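Local coordinates for riboflavin kinase, putative (Trypanosoma brucei, PDB 3BNW), which is a putative riboflavin kinase that probably transfers a phosphate from ATP to riboflavin to make FMN, at residues P17-G22 against I172-D177; K56-Y61 against L121-S126; G64-V69 against Y112-K117. All blocks are in the same frame, centred on the assembly; numbering follows the deposited sequence.

How the interactions relate
From the N terminus, strand 18-25 comes first, and interaction 1 joins its start to the late strand 174-177, so this contact closes a long loop holding most of the chain. Within that loop, strand 58-69 pairs with strand 115-126 at both ends. Interaction 2 joins the start of the earlier strand to the end of the later one, and interaction 3 closes the shorter inner loop between them. The three contacts are therefore nested and do not cross. Strand 115-126 also lies beside strand 18-25, which brings interactions 1 and 3 into direct touch: G22 O lies 2.8 Å from V116 N, and R21 CG packs on V115 CG1.

Interaction 1: P17-G22 against I172-D177; sequences PFFLRG and IPYFED
R21 reaches Y174 through a chain that leaves the strand with CG anti to the backbone N and then bends at chi3 (57°), where NE turns back toward residues 172-177. The guanidinium ends almost parallel to the tyrosine ring, the two planes 6° apart, with NH2 3.1 Å from Y174 CB and 3.3 Å from Y174 CG. NH2 also donates to T171 O. On the other face of the sheet, F18 CG, between the backbone N and the carbonyl carbon (chi1 66°), sets the ring where F175 CE2 lies over one face, 3.4 Å from F18 CD1. The rings are slid apart and barely overlap, their centroids 5.0 Å apart. This antiparallel pairing adds the short C-terminal strand 174-177 to strand 18-25 of the antiparallel beta barrel of riboflavin kinases. F19 and R21 form the hydrogen-bonded pairs with E176 and Y174; F19 N donates to E176 O at 2.6 Å and R21 N to Y174 O at 2.8 Å. P173, after a cis peptide bond, sets its CB 3.5 Å from R21 O. Y174 OH donates to E176 OE1 at 3.0 Å, arriving from above the carboxylate plane.

Interaction 2: K56-Y61 against L121-S126; sequences KNLVVY and LGEIRS
The Y61 ring and the G122 backbone lie face against peptide: G122 N stands 3.8 Å above the ring plane, over its centre, while E123 O lies in plane at the ring edge. G122 CA is over the same ring, 3.6 Å from Y61 CZ, an approach made with no side chain at G122 in the way. A chi1 of 66° puts Y61 CG, and with it the ring, against the G122 backbone. I124 adds an aliphatic contact, its CG1 3.6 Å from Y61 CD2. The second flat group is the R125 guanidinium. One of its faces is covered by V59 CG2, 3.7 Å above the plane and over its centre, which sets a charged group on a valine methyl; NE of R125 meanwhile forms a salt bridge with D143. The strands run antiparallel, but their register slips by one residue between V59 and V60, a beta bulge. V59 therefore bonds to two successive residues, its N donating to R125 O at 2.8 Å and its O accepting from I124 N, also at 2.8 Å. Farther along, L121 and G122 both face Y61 in a classic bulge: L121 N reaches Y61 O at 2.9 Å, whereas the bond from G122 N to that oxygen is weak. Such bulges accentuate the twist and coiling of strands, in keeping with a sheet that closes on itself. Y61 OH is hydrogen-bonded to OE1 of Q11 in the N-terminal segment. Helix 133-151 packs against the side of the sheet bearing Y61, I124 and R125, T147 touching both Y61 and I124. V60 leans on A84 and I86 of strand 75-87, which flanks strand 58-69.

Interaction 3: G64-V69 against Y112-K117; sequences GTVSQV and YGAVVK
K117 and T65 form a hydrogen-bonded pair where strand 58-69 meets strand 115-126 antiparallel in the wall of the beta barrel, and the K117 side chain crosses that of T65 obliquely. K117 CB lies 3.6 Å from T65 OG1, and CG and CD of the extended chain lie 4.1 and 4.0 Å from the same T65 OG1. CG also packs on R21 of strand 18-25. At the tip, NZ donates to water 1 at 3.0 Å and to the carbonyl O of F165. That water makes a weak bond to T65 OG1, so the ammonium and the hydroxyl are joined through water 1, weakly on the hydroxyl side. With chi1 at 66°, T65 OG1 is turned to both the K117 chain and water 2. Water 2 knits this face further, hydrogen-bonded to T65 OG1 at 3.1 Å and to S67 OG, and donating to V115 O at 2.9 Å. V115 O also accepts from S67 N, and is thus gripped by two donors; S67 OG has a further partner in S76 OG. V66 and V116 face the other way, and F103, F107 and F111 pack round V66. Near the end of the pairing, A114 CB sits 3.7 Å from V69 CG2 and also touches V66 CG1. Beyond S67, the backbone of Q68 takes left-handed torsions (phi 53°, psi 49°). Its side chain lies side by side with that of V115, pointing the same way, and puts OE1 of Q68 3.1 Å from CG2 of V115.

Interaction 1: P17-G22 against I172-D177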
loop_
_atom_site.group_PDB
_atom_site.type_symbol
_atom_site.label_atom_id
_atom_site.label_comp_id
_atom_site.label_asym_id
_atom_site.label_seq_id
_atom_site.Cartn_x
_atom_site.Cartn_y
_atom_site.Cartn_z
ATOM N N PRO A 17 10.802 -7.163 1.629
ATOM C CA PRO A 17 9.929 -6.483 0.678
ATOM C C PRO A 17 9.188 -7.476 -0.202
ATOM O O PRO A 17 9.644 -8.603 -0.385
ATOM C CB PRO A 17 10.898 -5.643 -0.172
ATOM C CG PRO A 17 12.183 -5.667 0.532
ATOM C CD PRO A 17 12.216 -6.962 1.275
ATOM N N PHE A 18 8.051 -7.054 -0.739
ATOM C CA PHE A 18 7.235 -7.923 -1.567
ATOM C C PHE A 18 6.407 -7.134 -2.563
ATOM O O PHE A 18 6.406 -5.904 -2.563
ATOM C CB PHE A 18 6.324 -8.798 -0.696
ATOM C CG PHE A 18 5.284 -8.025 0.074
ATOM C CD1 PHE A 18 4.062 -7.710 -0.507
ATOM C CD2 PHE A 18 5.523 -7.627 1.381
ATOM C CE1 PHE A 18 3.102 -6.999 0.191
ATOM C CE2 PHE A 18 4.568 -6.921 2.089
ATOM C CZ PHE A 18 3.352 -6.605 1.492
ATOM N N PHE A 19 5.713 -7.877 -3.418
ATOM C CA PHE A 19 4.827 -7.331 -4.433
ATOM C C PHE A 19 3.424 -7.869 -4.176
ATOM O O PHE A 19 3.264 -9.018 -3.761
ATOM C CB PHE A 19 5.326 -7.757 -5.818
ATOM C CG PHE A 19 4.404 -7.383 -6.947
ATOM C CD1 PHE A 19 3.584 -8.340 -7.536
ATOM C CD2 PHE A 19 4.366 -6.081 -7.429
ATOM C CE1 PHE A 19 2.736 -8.002 -8.582
ATOM C CE2 PHE A 19 3.524 -5.734 -8.471
ATOM C CZ PHE A 19 2.705 -6.696 -9.049
ATOM N N LEU A 20 2.414 -7.038 -4.411
ATOM C CA LEU A 20 1.028 -7.443 -4.199
ATOM C C LEU A 20 0.149 -6.849 -5.280
ATOM O O LEU A 20 0.217 -5.648 -5.549
ATOM C CB LEU A 20 0.548 -7.004 -2.811
ATOM C CG LEU A 20 -0.863 -7.409 -2.355
ATOM C CD1 LEU A 20 -1.115 -8.903 -2.518
ATOM C CD2 LEU A 20 -1.096 -6.988 -0.894
ATOM N N ARG A 21 -0.659 -7.695 -5.912
ATOM C CA ARG A 21 -1.592 -7.254 -6.951
ATOM C C ARG A 21 -2.991 -7.725 -6.581
ATOM O O ARG A 21 -3.181 -8.895 -6.248
ATOM C CB ARG A 21 -1.193 -7.820 -8.321
ATOM C CG ARG A 21 -2.161 -7.453 -9.459
ATOM C CD ARG A 21 -1.701 -7.988 -10.818
ATOM N NE ARG A 21 -1.513 -9.445 -10.815
ATOM C CZ ARG A 21 -0.346 -10.077 -10.952
ATOM N NH1 ARG A 21 0.788 -9.406 -11.125
ATOM N NH2 ARG A 21 -0.311 -11.404 -10.929
ATOM N N GLY A 22 -3.961 -6.817 -6.640
ATOM C CA GLY A 22 -5.346 -7.151 -6.319
ATOM C C GLY A 22 -6.300 -6.025 -6.665
ATOM O O GLY A 22 -5.873 -4.899 -6.896
ATOM N N ILE A 172 -5.352 -12.985 -9.919
ATOM C CA ILE A 172 -5.659 -11.985 -8.887
ATOM C C ILE A 172 -6.410 -12.645 -7.724
ATOM O O ILE A 172 -7.349 -13.410 -7.950
ATOM C CB ILE A 172 -6.507 -10.796 -9.422
ATOM C CG1 ILE A 172 -7.446 -11.254 -10.549
ATOM C CG2 ILE A 172 -5.603 -9.657 -9.891
ATOM C CD1 ILE A 172 -8.543 -10.267 -10.893
ATOM N N PRO A 173 -5.986 -12.375 -6.477
ATOM C CA PRO A 173 -4.794 -11.610 -6.114
ATOM C C PRO A 173 -3.486 -12.369 -6.394
ATOM O O PRO A 173 -3.508 -13.561 -6.725
ATOM C CB PRO A 173 -4.972 -11.383 -4.607
ATOM C CG PRO A 173 -5.788 -12.526 -4.153
ATOM C CD PRO A 173 -6.725 -12.829 -5.285
ATOM N N TYR A 174 -2.365 -11.666 -6.271
ATOM C CA TYR A 174 -1.045 -12.267 -6.434
ATOM C C TYR A 174 -0.027 -11.616 -5.492
ATOM O O TYR A 174 0.009 -10.393 -5.362
ATOM C CB TYR A 174 -0.571 -12.140 -7.888
ATOM C CG TYR A 174 0.771 -12.786 -8.114
ATOM C CD1 TYR A 174 1.933 -12.023 -8.184
ATOM C CD2 TYR A 174 0.883 -14.167 -8.217
ATOM C CE1 TYR A 174 3.169 -12.621 -8.367
ATOM C CE2 TYR A 174 2.110 -14.773 -8.401
ATOM C CZ TYR A 174 3.249 -13.997 -8.473
ATOM O OH TYR A 174 4.466 -14.612 -8.657
ATOM N N PHE A 175 0.797 -12.446 -4.853
ATOM C CA PHE A 175 1.846 -11.992 -3.943
ATOM C C PHE A 175 3.196 -12.534 -4.411
ATOM O O PHE A 175 3.273 -13.679 -4.856
ATOM C CB PHE A 175 1.538 -12.488 -2.520
ATOM C CG PHE A 175 2.647 -12.244 -1.518
ATOM C CD1 PHE A 175 3.739 -13.102 -1.438
ATOM C CD2 PHE A 175 2.584 -11.174 -0.638
ATOM C CE1 PHE A 175 4.756 -12.885 -0.521
ATOM C CE2 PHE A 175 3.603 -10.958 0.291
ATOM C CZ PHE A 175 4.689 -11.816 0.344
ATOM N N GLU A 176 4.253 -11.724 -4.293
ATOM C CA GLU A 176 5.623 -12.174 -4.600
ATOM C C GLU A 176 6.719 -11.462 -3.789
ATOM O O GLU A 176 6.719 -10.244 -3.677
ATOM C CB GLU A 176 5.915 -12.006 -6.097
ATOM C CG GLU A 176 7.375 -12.290 -6.456
ATOM C CD GLU A 176 7.634 -12.436 -7.940
ATOM O OE1 GLU A 176 6.674 -12.569 -8.722
ATOM O OE2 GLU A 176 8.820 -12.419 -8.322
ATOM N N ASP A 177 7.669 -12.232 -3.262
ATOM C CA ASP A 177 8.826 -11.679 -2.541
ATOM C C ASP A 177 9.881 -11.074 -3.476
ATOM O O ASP A 177 10.091 -11.564 -4.585
ATOM C CB ASP A 177 9.502 -12.765 -1.690
ATOM C CG ASP A 177 8.838 -12.963 -0.339
ATOM O OD1 ASP A 177 8.446 -11.959 0.287
ATOM O OD2 ASP A 177 8.729 -14.125 0.114
#

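Interaction 2: K56-Y61 against L121-S126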
loop_
_atom_site.group_PDB
_atom_site.type_symbol
_atom_site.label_atom_id
_atom_site.label_comp_id
_atom_site.label_asym_id
_atom_site.label_seq_id
_atom_site.Cartn_x
_atom_site.Cartn_y
_atom_site.Cartn_z
ATOM N N LYS A 56 1.440 -8.137 9.503
ATOM C CA LYS A 56 0.240 -7.679 10.202
ATOM C C LYS A 56 0.592 -6.811 11.399
ATOM O O LYS A 56 1.627 -7.019 12.033
ATOM C CB LYS A 56 -0.631 -8.864 10.645
ATOM C CG LYS A 56 -0.101 -9.676 11.830
ATOM C CD LYS A 56 -0.895 -10.969 11.962
ATOM C CE LYS A 56 -0.535 -11.740 13.215
ATOM N NZ LYS A 56 -1.329 -13.006 13.340
ATOM N N ASN A 57 -0.292 -5.857 11.695
ATOM C CA ASN A 57 -0.134 -4.895 12.795
ATOM C C ASN A 57 0.843 -3.777 12.436
ATOM O O ASN A 57 1.456 -3.185 13.315
ATOM C CB ASN A 57 0.282 -5.599 14.104
ATOM C CG ASN A 57 -0.054 -4.789 15.356
ATOM O OD1 ASN A 57 0.750 -4.708 16.282
ATOM N ND2 ASN A 57 -1.242 -4.198 15.389
ATOM N N LEU A 58 0.959 -3.475 11.143
ATOM C CA LEU A 58 1.934 -2.494 10.652
ATOM C C LEU A 58 1.352 -1.498 9.667
ATOM O O LEU A 58 0.419 -1.811 8.926
ATOM C CB LEU A 58 3.088 -3.200 9.939
ATOM C CG LEU A 58 3.894 -4.232 10.708
ATOM C CD1 LEU A 58 4.898 -4.889 9.749
ATOM C CD2 LEU A 58 4.592 -3.607 11.914
ATOM N N VAL A 59 1.936 -0.301 9.664
ATOM C CA VAL A 59 1.785 0.658 8.571
ATOM C C VAL A 59 3.055 0.577 7.727
ATOM O O VAL A 59 4.166 0.740 8.250
ATOM C CB VAL A 59 1.629 2.107 9.065
ATOM C CG1 VAL A 59 1.508 3.057 7.873
ATOM C CG2 VAL A 59 0.432 2.235 9.995
ATOM N N VAL A 60 2.890 0.313 6.432
ATOM C CA VAL A 60 4.023 0.112 5.527
ATOM C C VAL A 60 3.995 1.144 4.411
ATOM O O VAL A 60 3.028 1.878 4.275
ATOM C CB VAL A 60 4.032 -1.316 4.914
ATOM C CG1 VAL A 60 4.147 -2.361 6.016
ATOM C CG2 VAL A 60 2.799 -1.555 4.049
ATOM N N TYR A 61 5.065 1.181 3.620
ATOM C CA TYR A 61 5.207 2.152 2.550
ATOM C C TYR A 61 5.890 1.555 1.325
ATOM O O TYR A 61 6.524 0.503 1.402
ATOM C CB TYR A 61 5.990 3.367 3.056
ATOM C CG TYR A 61 7.433 3.087 3.420
ATOM C CD1 TYR A 61 8.448 3.219 2.473
ATOM C CD2 TYR A 61 7.788 2.697 4.703
ATOM C CE1 TYR A 61 9.772 2.963 2.794
ATOM C CE2 TYR A 61 9.113 2.445 5.034
ATOM C CZ TYR A 61 10.102 2.579 4.072
ATOM O OH TYR A 61 11.423 2.330 4.386
ATOM N N LEU A 121 8.158 -1.637 0.466
ATOM C CA LEU A 121 9.605 -1.561 0.655
ATOM C C LEU A 121 10.025 -1.408 2.112
ATOM O O LEU A 121 11.188 -1.639 2.441
ATOM C CB LEU A 121 10.180 -0.415 -0.178
ATOM C CG LEU A 121 10.080 -0.625 -1.697
ATOM C CD1 LEU A 121 10.294 0.680 -2.445
ATOM C CD2 LEU A 121 11.065 -1.684 -2.156
ATOM N N GLY A 122 9.107 -1.020 2.995
ATOM C CA GLY A 122 9.453 -0.939 4.411
ATOM C C GLY A 122 8.301 -0.619 5.340
ATOM O O GLY A 122 7.178 -0.334 4.900
ATOM N N GLU A 123 8.613 -0.625 6.633
ATOM C CA GLU A 123 7.631 -0.404 7.687
ATOM C C GLU A 123 7.851 0.918 8.421
ATOM O O GLU A 123 8.988 1.311 8.686
ATOM C CB GLU A 123 7.671 -1.565 8.675
ATOM C CG GLU A 123 8.996 -1.748 9.405
ATOM C CD GLU A 123 9.104 -3.103 10.048
ATOM O OE1 GLU A 123 8.083 -3.819 10.077
ATOM O OE2 GLU A 123 10.207 -3.464 10.516
ATOM N N ILE A 124 6.751 1.592 8.748
ATOM C CA ILE A 124 6.798 2.889 9.425
ATOM C C ILE A 124 6.663 2.707 10.938
ATOM O O ILE A 124 7.489 3.194 11.713
ATOM C CB ILE A 124 5.674 3.823 8.920
ATOM C CG1 ILE A 124 5.777 4.002 7.396
ATOM C CG2 ILE A 124 5.730 5.163 9.642
ATOM C CD1 ILE A 124 4.808 5.011 6.803
ATOM N N ARG A 125 5.625 1.980 11.339
ATOM C CA ARG A 125 5.282 1.797 12.741
ATOM C C ARG A 125 4.213 0.715 12.835
ATOM O O ARG A 125 3.699 0.260 11.810
ATOM C CB ARG A 125 4.713 3.099 13.294
ATOM C CG ARG A 125 3.469 3.548 12.540
ATOM C CD ARG A 125 3.091 4.965 12.805
ATOM N NE ARG A 125 1.885 5.335 12.057
ATOM C CZ ARG A 125 0.641 5.041 12.439
ATOM N NH1 ARG A 125 0.419 4.329 13.534
ATOM N NH2 ARG A 125 -0.394 5.437 11.707
ATOM N N SER A 126 3.862 0.328 14.059
ATOM C CA SER A 126 2.664 -0.477 14.291
ATOM C C SER A 126 1.430 0.408 14.155
ATOM O O SER A 126 1.509 1.625 14.299
ATOM C CB SER A 126 2.677 -1.124 15.674
ATOM O OG SER A 126 2.695 -0.145 16.687
#

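Interaction 3: G64-V69 against Y112-K117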
loop_
_atom_site.group_PDB
_atom_site.type_symbol
_atom_site.label_atom_id
_atom_site.label_comp_id
_atom_site.label_asym_id
_atom_site.label_seq_id
_atom_site.Cartn_x
_atom_site.Cartn_y
_atom_site.Cartn_z
ATOM N N GLY A 64 3.277 2.274 -5.723
ATOM C CA GLY A 64 2.081 1.615 -6.235
ATOM C C GLY A 64 1.589 2.203 -7.536
ATOM O O GLY A 64 1.968 3.310 -7.911
ATOM N N THR A 65 0.736 1.454 -8.225
ATOM C CA THR A 65 0.100 1.935 -9.451
ATOM C C THR A 65 -1.374 1.539 -9.452
ATOM O O THR A 65 -1.774 0.603 -8.750
ATOM C CB THR A 65 0.791 1.360 -10.723
ATOM O OG1 THR A 65 0.599 -0.059 -10.785
ATOM C CG2 THR A 65 2.287 1.667 -10.710
ATOM N N VAL A 66 -2.167 2.258 -10.239
ATOM C CA VAL A 66 -3.593 1.981 -10.388
ATOM C C VAL A 66 -3.909 1.829 -11.874
ATOM O O VAL A 66 -3.456 2.623 -12.696
ATOM C CB VAL A 66 -4.458 3.095 -9.737
ATOM C CG1 VAL A 66 -5.932 2.912 -10.066
ATOM C CG2 VAL A 66 -4.257 3.093 -8.241
ATOM N N SER A 67 -4.672 0.789 -12.201
ATOM C CA SER A 67 -4.903 0.382 -13.584
ATOM C C SER A 67 -6.287 -0.230 -13.742
ATOM O O SER A 67 -6.904 -0.655 -12.762
ATOM C CB SER A 67 -3.855 -0.649 -14.022
ATOM O OG SER A 67 -2.556 -0.084 -14.097
ATOM N N GLN A 68 -6.756 -0.272 -14.988
ATOM C CA GLN A 68 -8.054 -0.858 -15.335
ATOM C C GLN A 68 -9.198 -0.266 -14.496
ATOM O O GLN A 68 -10.027 -0.987 -13.935
ATOM C CB GLN A 68 -7.992 -2.389 -15.219
ATOM C CG GLN A 68 -7.080 -3.033 -16.259
ATOM C CD GLN A 68 -7.020 -4.547 -16.145
ATOM O OE1 GLN A 68 -6.928 -5.098 -15.044
ATOM N NE2 GLN A 68 -7.061 -5.229 -17.286
ATOM N N VAL A 69 -9.228 1.062 -14.424
ATOM C CA VAL A 69 -10.261 1.767 -13.677
ATOM C C VAL A 69 -11.536 1.780 -14.521
ATOM O O VAL A 69 -11.496 2.206 -15.673
ATOM C CB VAL A 69 -9.839 3.211 -13.350
ATOM C CG1 VAL A 69 -10.933 3.927 -12.560
ATOM C CG2 VAL A 69 -8.525 3.216 -12.576
ATOM N N TYR A 112 -12.816 1.974 -7.250
ATOM C CA TYR A 112 -13.268 0.652 -6.833
ATOM C C TYR A 112 -13.419 -0.249 -8.052
ATOM O O TYR A 112 -14.030 0.141 -9.047
ATOM C CB TYR A 112 -14.593 0.746 -6.076
ATOM C CG TYR A 112 -14.458 1.397 -4.723
ATOM C CD1 TYR A 112 -13.935 0.694 -3.646
ATOM C CD2 TYR A 112 -14.847 2.719 -4.518
ATOM C CE1 TYR A 112 -13.800 1.286 -2.400
ATOM C CE2 TYR A 112 -14.717 3.321 -3.274
ATOM C CZ TYR A 112 -14.193 2.597 -2.218
ATOM O OH TYR A 112 -14.055 3.175 -0.978
ATOM N N GLY A 113 -12.852 -1.451 -7.968
ATOM C CA GLY A 113 -12.845 -2.387 -9.094
ATOM C C GLY A 113 -11.637 -2.231 -10.003
ATOM O O GLY A 113 -11.516 -2.942 -10.998
ATOM N N ALA A 114 -10.752 -1.294 -9.666
ATOM C CA ALA A 114 -9.506 -1.101 -10.393
ATOM C C ALA A 114 -8.456 -2.030 -9.820
ATOM O O ALA A 114 -8.483 -2.347 -8.630
ATOM C CB ALA A 114 -9.042 0.340 -10.278
ATOM N N VAL A 115 -7.532 -2.471 -10.665
ATOM C CA VAL A 115 -6.430 -3.297 -10.200
ATOM C C VAL A 115 -5.350 -2.389 -9.621
ATOM O O VAL A 115 -4.903 -1.439 -10.254
ATOM C CB VAL A 115 -5.844 -4.184 -11.328
ATOM C CG1 VAL A 115 -4.708 -5.049 -10.788
ATOM C CG2 VAL A 115 -6.933 -5.058 -11.939
ATOM N N VAL A 116 -4.952 -2.675 -8.394
ATOM C CA VAL A 116 -3.866 -1.947 -7.769
ATOM C C VAL A 116 -2.678 -2.887 -7.632
ATOM O O VAL A 116 -2.831 -4.054 -7.267
ATOM C CB VAL A 116 -4.266 -1.360 -6.389
ATOM C CG1 VAL A 116 -4.737 -2.452 -5.447
ATOM C CG2 VAL A 116 -3.096 -0.609 -5.779
ATOM N N LYS A 117 -1.498 -2.373 -7.951
ATOM C CA LYS A 117 -0.268 -3.115 -7.801
ATOM C C LYS A 117 0.609 -2.320 -6.861
ATOM O O LYS A 117 0.759 -1.118 -7.046
ATOM C CB LYS A 117 0.414 -3.274 -9.163
ATOM C CG LYS A 117 -0.416 -4.022 -10.195
ATOM C CD LYS A 117 0.240 -3.992 -11.567
ATOM C CE LYS A 117 -0.757 -4.319 -12.681
ATOM N NZ LYS A 117 -0.149 -4.207 -14.035
HETATM O O HOH W 1 0.720 -1.312 -13.903
HETATM O O HOH W 2 -2.255 -1.170 -11.374
#